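Local coordinates for phosphatase YwpJ (PDB 1NRW), which removes phosphate from phosphorylated five- and six-carbon sugars and from nucleoside monophosphates in vitro, as a magnesium-dependent hydrolase of the haloacid dehalogenase (HAD) superfamily, at residues G45-D50 with F107-I112; S66-A70 with S211-K217; H82-K87 with I170-I175; D123-R128 with L176-F180. The contacts are given in a common frame with arbitrary orientation. Where two conformers were deposited one is given. Residue numbers count along the deposited sequence, not the author numbering.

Contact 1 of 4, residues G45-D50 with F107-I112. With PO4 (phosphate ion), chain B.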
# COMPACT_ATOMS: atom_id res chain seq x y z
N GLY A 45 -0.38 -0.87 -0.73
CA GLY A 45 -0.52 -0.80 -2.18
C GLY A 45 0.30 -1.94 -2.78
O GLY A 45 0.21 -2.21 -3.98
N ARG A 46 1.10 -2.60 -1.95
CA ARG A 46 1.92 -3.72 -2.42
C ARG A 46 1.12 -5.00 -2.57
O ARG A 46 -0.08 -5.04 -2.30
CB ARG A 46 3.08 -3.96 -1.46
CG ARG A 46 4.11 -2.83 -1.38
CD ARG A 46 5.19 -3.20 -0.40
NE ARG A 46 6.08 -2.09 -0.07
CZ ARG A 46 7.26 -1.88 -0.64
NH1 ARG A 46 7.71 -2.71 -1.58
NH2 ARG A 46 8.01 -0.87 -0.23
N ALA A 47 1.79 -6.07 -2.99
CA ALA A 47 1.13 -7.35 -3.18
C ALA A 47 0.99 -8.12 -1.86
O ALA A 47 1.77 -7.93 -0.93
CB ALA A 47 1.91 -8.19 -4.19
N HIS A 48 0.00 -9.00 -1.80
CA HIS A 48 -0.19 -9.81 -0.61
C HIS A 48 1.10 -10.58 -0.27
O HIS A 48 1.47 -10.69 0.90
CB HIS A 48 -1.36 -10.79 -0.83
CG HIS A 48 -1.56 -11.76 0.30
ND1 HIS A 48 -1.99 -11.37 1.55
CD2 HIS A 48 -1.40 -13.10 0.36
CE1 HIS A 48 -2.08 -12.43 2.33
NE2 HIS A 48 -1.73 -13.50 1.63
N PHE A 49 1.78 -11.11 -1.28
CA PHE A 49 3.01 -11.86 -1.02
C PHE A 49 4.15 -10.99 -0.49
O PHE A 49 5.06 -11.49 0.16
CB PHE A 49 3.45 -12.66 -2.25
CG PHE A 49 3.48 -11.88 -3.54
CD1 PHE A 49 4.42 -10.88 -3.75
CD2 PHE A 49 2.58 -12.17 -4.56
CE1 PHE A 49 4.48 -10.19 -4.97
CE2 PHE A 49 2.62 -11.49 -5.78
CZ PHE A 49 3.57 -10.50 -5.98
N ASP A 50 4.09 -9.68 -0.74
CA ASP A 50 5.11 -8.76 -0.24
C ASP A 50 4.92 -8.65 1.27
O ASP A 50 5.88 -8.56 2.04
CB ASP A 50 4.98 -7.36 -0.84
CG ASP A 50 5.46 -7.29 -2.28
OD1 ASP A 50 6.46 -7.96 -2.61
OD2 ASP A 50 4.84 -6.55 -3.07
N PHE A 107 0.56 -5.10 -10.52
CA PHE A 107 0.23 -6.03 -9.46
C PHE A 107 -0.91 -6.94 -9.90
O PHE A 107 -2.00 -6.47 -10.21
CB PHE A 107 -0.17 -5.25 -8.20
CG PHE A 107 0.97 -4.48 -7.59
CD1 PHE A 107 1.73 -5.03 -6.56
CD2 PHE A 107 1.32 -3.22 -8.08
CE1 PHE A 107 2.83 -4.35 -6.03
CE2 PHE A 107 2.42 -2.52 -7.56
CZ PHE A 107 3.17 -3.09 -6.53
N THR A 108 -0.63 -8.24 -9.96
CA THR A 108 -1.61 -9.24 -10.37
C THR A 108 -1.66 -10.33 -9.32
O THR A 108 -1.07 -10.19 -8.25
CB THR A 108 -1.22 -9.89 -11.71
OG1 THR A 108 -0.07 -10.73 -11.51
CG2 THR A 108 -0.88 -8.82 -12.74
N GLY A 109 -2.35 -11.42 -9.62
CA GLY A 109 -2.42 -12.51 -8.66
C GLY A 109 -1.09 -13.24 -8.54
O GLY A 109 -0.55 -13.42 -7.44
N SER A 110 -0.55 -13.65 -9.68
CA SER A 110 0.70 -14.40 -9.75
C SER A 110 1.96 -13.64 -9.32
O SER A 110 2.75 -14.15 -8.52
CB SER A 110 0.89 -14.94 -11.17
OG SER A 110 0.68 -13.92 -12.13
N ALA A 111 2.15 -12.44 -9.84
CA ALA A 111 3.32 -11.65 -9.49
C ALA A 111 3.17 -10.19 -9.89
O ALA A 111 2.09 -9.76 -10.28
CB ALA A 111 4.56 -12.24 -10.17
N ILE A 112 4.26 -9.45 -9.76
CA ILE A 112 4.28 -8.04 -10.11
C ILE A 112 5.08 -7.96 -11.41
O ILE A 112 6.30 -8.13 -11.39
CB ILE A 112 4.99 -7.19 -9.04
CG1 ILE A 112 4.36 -7.44 -7.67
CG2 ILE A 112 4.87 -5.71 -9.39
CD1 ILE A 112 5.10 -6.77 -6.53
P PO4 B . 2.03 1.46 1.36
O1 PO4 B . 1.99 2.46 2.45
O2 PO4 B . 0.67 1.29 0.80
O3 PO4 B . 2.95 1.94 0.30
O4 PO4 B . 2.51 0.17 1.90
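Aromatic and aliphatic side chains do the joining here. F49, on the first turn of helix 48-55, has chi1 near +60° (p), and its ring reaches across to the 109-111 loop and I112: CZ lies 3.6 Å from I112 CG1, which meets the ring edge, and 3.7 Å from A111 CA. F107 answers from the other segment. In its m rotamer the ring slides beneath the 45-47 backbone, with G45 O over one face, 4.0 Å from F107 CE1, and A47 N 3.6 Å from the same CE1. I112 (m, t) extends CD1 to within 3.5 Å of D50 OD2 and 4.2 Å of A47 CB. A47 is the helix N-cap residue, and D50, also m, folds back so that OD2 accepts from A47 N at 3.1 Å. R46 points its CA-CB bond the other way; its extended chain ends on D12 and E125 in salt bridges. G45 N donates to phosphate O2 at 2.8 Å, a ligand also held by T44, K217, N243 and D12. The contact thus sets the phosphate-binding loop and the start of helix 48-55 against the end of strand 103-108, where F107 pairs with strand 172-178, and the start of strand 112-114, where the I112 backbone hydrogen-bonds to A155 of strand 154-156.

Contact 2 of 4, residues S66-A70 with S211-K217; sequences SANGA and SSRKASK. With PO4 (phosphate ion), chain B.
Backbone first: A67, N68 and G69 all take positive phi (53°, 62° and 94°), and G69 N and A70 N return to S66 O at 3.1 and 3.2 Å, the latter weakly. S212 to A215 form a type I turn. G69 CA lies 4.4 Å from S216 CA, and A70 CA 4.5 Å from A215 CA; a CB on G69 would clash with S216 O. Direct polar links start from N68 (chi1 t), whose ND2 donates to S211 OG at 3.0 Å; S211 OG (p) donates onward to A215 O at 2.7 Å. One water joins N68 OD1 (2.7 Å) to K217 N (3.0 Å), another G69 O (2.8 Å) to K214 O (2.9 Å). Packing sets A70 CB 3.7 Å from A215 CB and G69 CA 3.5 Å from S216 O in a CA-H...O contact. From extended K217, NZ donates to phosphate O2 at 2.8 Å and forms salt bridges with D10 and D244, consistent with the conserved lysine of HAD phosphatases. The contact lies between strands 63-66 and 71-73 on one side and strand 207-212 and helix 217-227 on the other.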
# COMPACT_ATOMS: atom_id res chain seq x y z
N SER A 66 -4.47 -5.60 0.21
CA SER A 66 -3.33 -5.33 -0.67
C SER A 66 -3.76 -4.73 -2.00
O SER A 66 -4.95 -4.60 -2.28
CB SER A 66 -2.53 -6.62 -0.90
OG SER A 66 -3.33 -7.65 -1.45
N ALA A 67 -2.78 -4.36 -2.82
CA ALA A 67 -3.05 -3.77 -4.12
C ALA A 67 -4.00 -2.57 -4.03
O ALA A 67 -4.91 -2.41 -4.84
CB ALA A 67 -3.62 -4.83 -5.05
N ASN A 68 -3.76 -1.73 -3.02
CA ASN A 68 -4.54 -0.52 -2.82
C ASN A 68 -6.03 -0.77 -2.56
O ASN A 68 -6.87 0.04 -2.94
CB ASN A 68 -4.38 0.41 -4.03
CG ASN A 68 -4.89 1.81 -3.77
OD1 ASN A 68 -4.58 2.40 -2.73
ND2 ASN A 68 -5.66 2.36 -4.71
N GLY A 69 -6.35 -1.88 -1.92
CA GLY A 69 -7.74 -2.16 -1.61
C GLY A 69 -8.43 -3.02 -2.65
O GLY A 69 -9.64 -3.25 -2.58
N ALA A 70 -7.67 -3.51 -3.63
CA ALA A 70 -8.24 -4.36 -4.66
C ALA A 70 -8.32 -5.81 -4.18
O ALA A 70 -9.11 -6.60 -4.70
CB ALA A 70 -7.39 -4.29 -5.94
N SER A 211 -6.04 1.86 -9.58
CA SER A 211 -6.77 0.62 -9.34
C SER A 211 -8.21 0.90 -9.78
O SER A 211 -8.51 2.01 -10.20
CB SER A 211 -6.72 0.24 -7.85
OG SER A 211 -7.15 1.31 -7.04
N SER A 212 -9.07 -0.11 -9.71
CA SER A 212 -10.45 0.10 -10.13
C SER A 212 -11.17 1.07 -9.19
O SER A 212 -10.74 1.28 -8.05
CB SER A 212 -11.20 -1.23 -10.19
OG SER A 212 -12.43 -1.07 -10.89
N ARG A 213 -12.26 1.66 -9.67
CA ARG A 213 -13.03 2.62 -8.88
C ARG A 213 -13.39 2.11 -7.49
O ARG A 213 -13.35 2.86 -6.52
CB ARG A 213 -14.31 3.01 -9.62
CG ARG A 213 -15.16 4.04 -8.89
CD ARG A 213 -14.36 5.32 -8.62
NE ARG A 213 -15.13 6.31 -7.87
CZ ARG A 213 -16.22 6.92 -8.33
NH1 ARG A 213 -16.67 6.65 -9.55
NH2 ARG A 213 -16.85 7.80 -7.57
N LYS A 214 -13.76 0.84 -7.39
CA LYS A 214 -14.15 0.26 -6.11
C LYS A 214 -12.99 -0.30 -5.31
O LYS A 214 -13.19 -0.92 -4.27
CB LYS A 214 -15.20 -0.84 -6.31
CG LYS A 214 -16.54 -0.33 -6.82
CD LYS A 214 -17.57 -1.45 -6.81
CE LYS A 214 -18.91 -0.98 -7.37
NZ LYS A 214 -18.79 -0.58 -8.80
N ALA A 215 -11.77 -0.07 -5.79
CA ALA A 215 -10.58 -0.55 -5.08
C ALA A 215 -9.80 0.62 -4.47
O ALA A 215 -9.07 1.32 -5.17
CB ALA A 215 -9.68 -1.34 -6.04
N SER A 216 -9.98 0.83 -3.18
CA SER A 216 -9.25 1.87 -2.45
C SER A 216 -9.11 1.34 -1.03
O SER A 216 -9.87 0.46 -0.61
CB SER A 216 -10.01 3.21 -2.46
OG SER A 216 -11.17 3.18 -1.65
N LYS A 217 -8.14 1.85 -0.28
CA LYS A 217 -7.97 1.35 1.08
C LYS A 217 -9.22 1.60 1.91
O LYS A 217 -9.60 0.76 2.72
CB LYS A 217 -6.74 1.99 1.74
CG LYS A 217 -5.42 1.51 1.13
CD LYS A 217 -4.22 1.96 1.95
CE LYS A 217 -2.91 1.49 1.33
NZ LYS A 217 -1.75 1.85 2.18
P PO4 B . 2.03 1.46 1.36
O1 PO4 B . 1.99 2.46 2.45
O2 PO4 B . 0.67 1.29 0.80
O3 PO4 B . 2.95 1.94 0.30
O4 PO4 B . 2.51 0.17 1.90
O HOH W 1 -6.32 3.93 -1.37
O HOH W 2 -12.34 -2.61 -2.01

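Contact 3 of 4, residues H82-K87 with I170-I175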
# COMPACT_ATOMS: atom_id res chain seq x y z
N HIS A 82 -11.42 -9.81 -4.63
CA HIS A 82 -10.49 -9.31 -5.63
C HIS A 82 -11.30 -8.42 -6.57
O HIS A 82 -12.32 -8.82 -7.13
CB HIS A 82 -9.68 -10.43 -6.34
CG HIS A 82 -10.46 -11.35 -7.22
ND1 HIS A 82 -10.04 -12.63 -7.49
CD2 HIS A 82 -11.59 -11.17 -7.94
CE1 HIS A 82 -10.88 -13.20 -8.34
NE2 HIS A 82 -11.83 -12.33 -8.63
N GLU A 83 -10.86 -7.17 -6.68
CA GLU A 83 -11.53 -6.14 -7.47
C GLU A 83 -10.57 -5.80 -8.59
O GLU A 83 -9.55 -5.15 -8.37
CB GLU A 83 -11.80 -4.91 -6.60
CG GLU A 83 -12.68 -3.85 -7.26
CD GLU A 83 -14.13 -4.30 -7.40
OE1 GLU A 83 -14.67 -4.91 -6.45
OE2 GLU A 83 -14.74 -4.03 -8.45
N THR A 84 -10.91 -6.23 -9.79
CA THR A 84 -10.05 -6.01 -10.94
C THR A 84 -10.32 -4.79 -11.80
O THR A 84 -11.41 -4.22 -11.79
CB THR A 84 -10.08 -7.23 -11.88
OG1 THR A 84 -11.42 -7.41 -12.38
CG2 THR A 84 -9.65 -8.49 -11.14
N ILE A 85 -9.28 -4.39 -12.53
CA ILE A 85 -9.36 -3.26 -13.45
C ILE A 85 -9.80 -3.89 -14.77
O ILE A 85 -9.23 -4.90 -15.18
CB ILE A 85 -7.96 -2.62 -13.67
CG1 ILE A 85 -7.43 -2.04 -12.36
CG2 ILE A 85 -8.05 -1.53 -14.75
CD1 ILE A 85 -5.96 -1.63 -12.44
N ASP A 86 -10.80 -3.30 -15.41
CA ASP A 86 -11.28 -3.81 -16.69
C ASP A 86 -10.08 -3.99 -17.61
O ASP A 86 -9.25 -3.08 -17.73
CB ASP A 86 -12.28 -2.83 -17.31
CG ASP A 86 -12.74 -3.26 -18.69
OD1 ASP A 86 -11.94 -3.18 -19.64
OD2 ASP A 86 -13.91 -3.67 -18.82
N LYS A 87 -9.97 -5.15 -18.25
CA LYS A 87 -8.84 -5.43 -19.13
C LYS A 87 -8.57 -4.42 -20.24
O LYS A 87 -7.42 -4.13 -20.55
CB LYS A 87 -8.96 -6.83 -19.72
CG LYS A 87 -8.60 -7.93 -18.73
CD LYS A 87 -8.45 -9.28 -19.40
CE LYS A 87 -7.93 -10.32 -18.42
NZ LYS A 87 -8.83 -10.47 -17.24
N ILE A 170 -5.19 -13.81 -16.09
CA ILE A 170 -4.37 -12.78 -15.46
C ILE A 170 -5.23 -11.58 -15.08
O ILE A 170 -5.78 -10.90 -15.95
CB ILE A 170 -3.22 -12.31 -16.38
CG1 ILE A 170 -2.44 -11.19 -15.71
CG2 ILE A 170 -3.79 -11.86 -17.72
CD1 ILE A 170 -1.27 -10.66 -16.53
N ASP A 171 -5.36 -11.34 -13.78
CA ASP A 171 -6.16 -10.23 -13.29
C ASP A 171 -5.26 -9.05 -12.94
O ASP A 171 -4.17 -9.23 -12.41
CB ASP A 171 -6.96 -10.66 -12.06
CG ASP A 171 -7.96 -11.75 -12.36
OD1 ASP A 171 -8.84 -11.54 -13.23
OD2 ASP A 171 -7.88 -12.83 -11.73
N PHE A 172 -5.74 -7.86 -13.25
CA PHE A 172 -5.01 -6.63 -12.98
C PHE A 172 -5.63 -5.97 -11.76
O PHE A 172 -6.79 -5.59 -11.77
CB PHE A 172 -5.10 -5.70 -14.19
CG PHE A 172 -4.49 -6.28 -15.44
CD1 PHE A 172 -3.11 -6.32 -15.60
CD2 PHE A 172 -5.29 -6.81 -16.45
CE1 PHE A 172 -2.53 -6.89 -16.74
CE2 PHE A 172 -4.73 -7.38 -17.59
CZ PHE A 172 -3.34 -7.42 -17.73
N TYR A 173 -4.84 -5.83 -10.69
CA TYR A 173 -5.34 -5.23 -9.46
C TYR A 173 -4.92 -3.80 -9.21
O TYR A 173 -5.73 -2.97 -8.81
CB TYR A 173 -4.90 -6.07 -8.25
CG TYR A 173 -5.33 -7.52 -8.30
CD1 TYR A 173 -6.66 -7.86 -8.58
CD2 TYR A 173 -4.43 -8.54 -8.03
CE1 TYR A 173 -7.06 -9.20 -8.61
CE2 TYR A 173 -4.82 -9.87 -8.05
CZ TYR A 173 -6.13 -10.20 -8.34
OH TYR A 173 -6.52 -11.52 -8.36
N ASN A 174 -3.64 -3.50 -9.43
CA ASN A 174 -3.13 -2.16 -9.17
C ASN A 174 -1.97 -1.93 -10.12
O ASN A 174 -1.20 -2.85 -10.41
CB ASN A 174 -2.66 -2.09 -7.70
CG ASN A 174 -2.37 -0.67 -7.22
OD1 ASN A 174 -2.99 0.29 -7.66
ND2 ASN A 174 -1.43 -0.55 -6.28
N ILE A 175 -1.87 -0.71 -10.63
CA ILE A 175 -0.79 -0.34 -11.55
C ILE A 175 -0.07 0.86 -10.98
O ILE A 175 -0.67 1.92 -10.75
CB ILE A 175 -1.33 0.01 -12.95
CG1 ILE A 175 -2.04 -1.20 -13.56
CG2 ILE A 175 -0.18 0.45 -13.86
CD1 ILE A 175 -2.77 -0.91 -14.87
O HOH W 3 -8.39 -2.78 -9.03
O HOH W 4 -8.23 -7.49 -14.80
O HOH W 5 -9.75 -9.56 -14.83
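One direct backbone bond anchors this crossing: I85 N donates to F172 O at 2.9 Å with a nearly straight angle of 163°, and T84 CA adds a CA-H...O contact to F172 O at 3.4 Å. Three waters serve the neighbouring polar groups. The first donates to both E83 O and Y173 O, at 2.7 Å each; the second donates to I85 O at 2.8 Å and accepts from F172 N at 3.0 Å. The third accepts from K87 NZ and donates to D171 OD1, both at 2.7 Å, bridging two charges whose direct separation, NZ to OD1, is 4.2 Å, too long for a salt bridge. K87 NZ also makes a weak bond to I170 O at 3.3 Å. D86, the N-cap of helix 87-99, spends OD1 on K88 N, while N174 ND2 is taken by E209 and by G45 O. Around this network the apolar parts close in: I85 CD1 lies 4.1 Å from I175 CD1, T84 CG2 3.7 Å from Y173 CE1, and H82 CB 3.7 Å from that same CE1. The two segments run at 90° to each other. Y173 and N174 both face F107 across the pair of strands, a classic beta bulge in strand 172-178, where the cap-domain sheet of this Cof-type HAD phosphatase meets a linker leaving the core sheet.

Contact 4 of 4, residues D123-R128 with L176-F180; sequences DVELDR and LGFSF
A helix, 123-128, lies across strand 176-178 at 94°, with the short axes 10.4 Å apart at closest approach; V124 and F178 have the nearest CA atoms, at 6.9 Å. The helix has regular alpha torsions, and the strand is extended up to S179 before F180 turns to phi/psi of -73/-19°. D123 (m) points toward the strand and brings OD2 to 3.5 Å from F180 CZ, at the ring edge, while its carbonyl O lies 4.1 Å from F178 CE1. V124 (t) is the central contact: CG2 sits over the face of the F178 ring, 4.0 Å from the centroid in a CH-pi contact, and CG1 approaches L176 CD2 at 4.1 Å. F178 is itself t, as is L176. E125 turns its CA-CB bond away from the strand; its OE1 accepts from R128 NE at 3.0 Å within a salt bridge, and OE2 pairs with R46. D127 (t) packs CB against the F178 ring edge, 3.8 Å from CE1, while its carboxylate bonds to H206. R128 (m, then extended) brings NH2 to 3.3 Å from L176 CD1 and, through NH1, forms a long, weak ion pair with the bound phosphate. This is a helix packed across a face of a beta sheet, as in the alpha/beta cap domain of Cof-type HAD phosphatases, with the R128 side chain reaching toward the phosphate site.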
# COMPACT_ATOMS: atom_id res chain seq x y z
N ASP A 123 15.22 2.22 -7.60
CA ASP A 123 14.94 3.65 -7.51
C ASP A 123 13.50 3.88 -7.10
O ASP A 123 13.20 4.81 -6.34
CB ASP A 123 15.24 4.36 -8.84
CG ASP A 123 16.73 4.57 -9.07
OD1 ASP A 123 17.49 4.63 -8.08
OD2 ASP A 123 17.15 4.70 -10.24
N VAL A 124 12.59 3.05 -7.61
CA VAL A 124 11.18 3.18 -7.25
C VAL A 124 11.05 2.92 -5.75
O VAL A 124 10.37 3.67 -5.03
CB VAL A 124 10.30 2.18 -8.03
CG1 VAL A 124 8.86 2.24 -7.52
CG2 VAL A 124 10.34 2.50 -9.53
N GLU A 125 11.70 1.87 -5.27
CA GLU A 125 11.63 1.53 -3.85
C GLU A 125 12.27 2.59 -2.97
O GLU A 125 11.72 2.97 -1.94
CB GLU A 125 12.26 0.17 -3.62
CG GLU A 125 11.49 -0.95 -4.28
CD GLU A 125 10.05 -1.04 -3.78
OE1 GLU A 125 9.11 -0.88 -4.59
OE2 GLU A 125 9.87 -1.28 -2.57
N LEU A 126 13.44 3.07 -3.38
CA LEU A 126 14.12 4.11 -2.60
C LEU A 126 13.21 5.33 -2.46
O LEU A 126 13.21 5.99 -1.43
CB LEU A 126 15.43 4.51 -3.29
CG LEU A 126 16.43 5.31 -2.46
CD1 LEU A 126 16.83 4.52 -1.21
CD2 LEU A 126 17.65 5.62 -3.31
N ASP A 127 12.44 5.63 -3.50
CA ASP A 127 11.53 6.77 -3.45
C ASP A 127 10.48 6.54 -2.35
O ASP A 127 10.07 7.47 -1.66
CB ASP A 127 10.85 6.98 -4.81
CG ASP A 127 9.89 8.16 -4.81
OD1 ASP A 127 10.28 9.27 -4.39
OD2 ASP A 127 8.73 7.99 -5.26
N ARG A 128 10.04 5.29 -2.19
CA ARG A 128 9.06 4.96 -1.15
C ARG A 128 9.67 5.25 0.22
O ARG A 128 9.05 5.91 1.05
CB ARG A 128 8.68 3.47 -1.20
CG ARG A 128 7.86 3.01 -2.39
CD ARG A 128 7.71 1.49 -2.26
NE ARG A 128 6.94 0.83 -3.31
CZ ARG A 128 5.61 0.76 -3.35
NH1 ARG A 128 4.88 1.31 -2.39
NH2 ARG A 128 5.01 0.08 -4.32
N LEU A 176 1.23 0.70 -10.74
CA LEU A 176 2.05 1.78 -10.21
C LEU A 176 2.83 2.41 -11.36
O LEU A 176 3.42 1.70 -12.17
CB LEU A 176 3.01 1.25 -9.14
CG LEU A 176 3.99 2.25 -8.50
CD1 LEU A 176 4.38 1.76 -7.11
CD2 LEU A 176 5.23 2.44 -9.38
N GLY A 177 2.79 3.74 -11.43
CA GLY A 177 3.52 4.49 -12.44
C GLY A 177 4.54 5.35 -11.72
O GLY A 177 4.24 5.90 -10.67
N PHE A 178 5.74 5.48 -12.29
CA PHE A 178 6.80 6.25 -11.65
C PHE A 178 7.59 7.08 -12.65
O PHE A 178 7.80 6.65 -13.79
CB PHE A 178 7.75 5.28 -10.94
CG PHE A 178 9.02 5.90 -10.41
CD1 PHE A 178 9.15 6.22 -9.06
CD2 PHE A 178 10.10 6.14 -11.26
CE1 PHE A 178 10.34 6.76 -8.56
CE2 PHE A 178 11.30 6.68 -10.77
CZ PHE A 178 11.42 6.99 -9.42
N SER A 179 8.02 8.26 -12.22
CA SER A 179 8.85 9.13 -13.05
C SER A 179 9.65 10.08 -12.17
O SER A 179 9.13 10.60 -11.18
CB SER A 179 8.01 9.95 -14.03
OG SER A 179 8.87 10.72 -14.86
N PHE A 180 10.91 10.30 -12.52
CA PHE A 180 11.77 11.22 -11.77
C PHE A 180 11.36 12.66 -12.04
O PHE A 180 11.69 13.56 -11.28
CB PHE A 180 13.23 11.07 -12.21
CG PHE A 180 13.88 9.80 -11.76
CD1 PHE A 180 14.13 9.57 -10.41
CD2 PHE A 180 14.29 8.86 -12.69
CE1 PHE A 180 14.78 8.41 -10.00
CE2 PHE A 180 14.94 7.69 -12.29
CZ PHE A 180 15.19 7.47 -10.94

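How the contacts relate
From the N terminus, the chain passes through the phosphate-binding loop at 45-50, the 66-70 turn and the 82-87 linker, each waiting for a later partner. Contact 1 closes first, at 107-112, with the 66-70 and 82-87 openings inside it, so it crosses contacts 2 and 3. Helix residues 123-128 then open contact 4. Strand 172-178 closes contact 3 with its beginning and contact 4 with its end, so these two cross as well. Contact 2 closes last, at 211-217, and encloses both. Contacts 1 to 3 join the core sheet region to the cap sheet, where strands 103-108, 172-178 and 207-212 are neighbours; contact 4 adds helix 118-132, bound to contact 1 by the R46-E125 salt bridge.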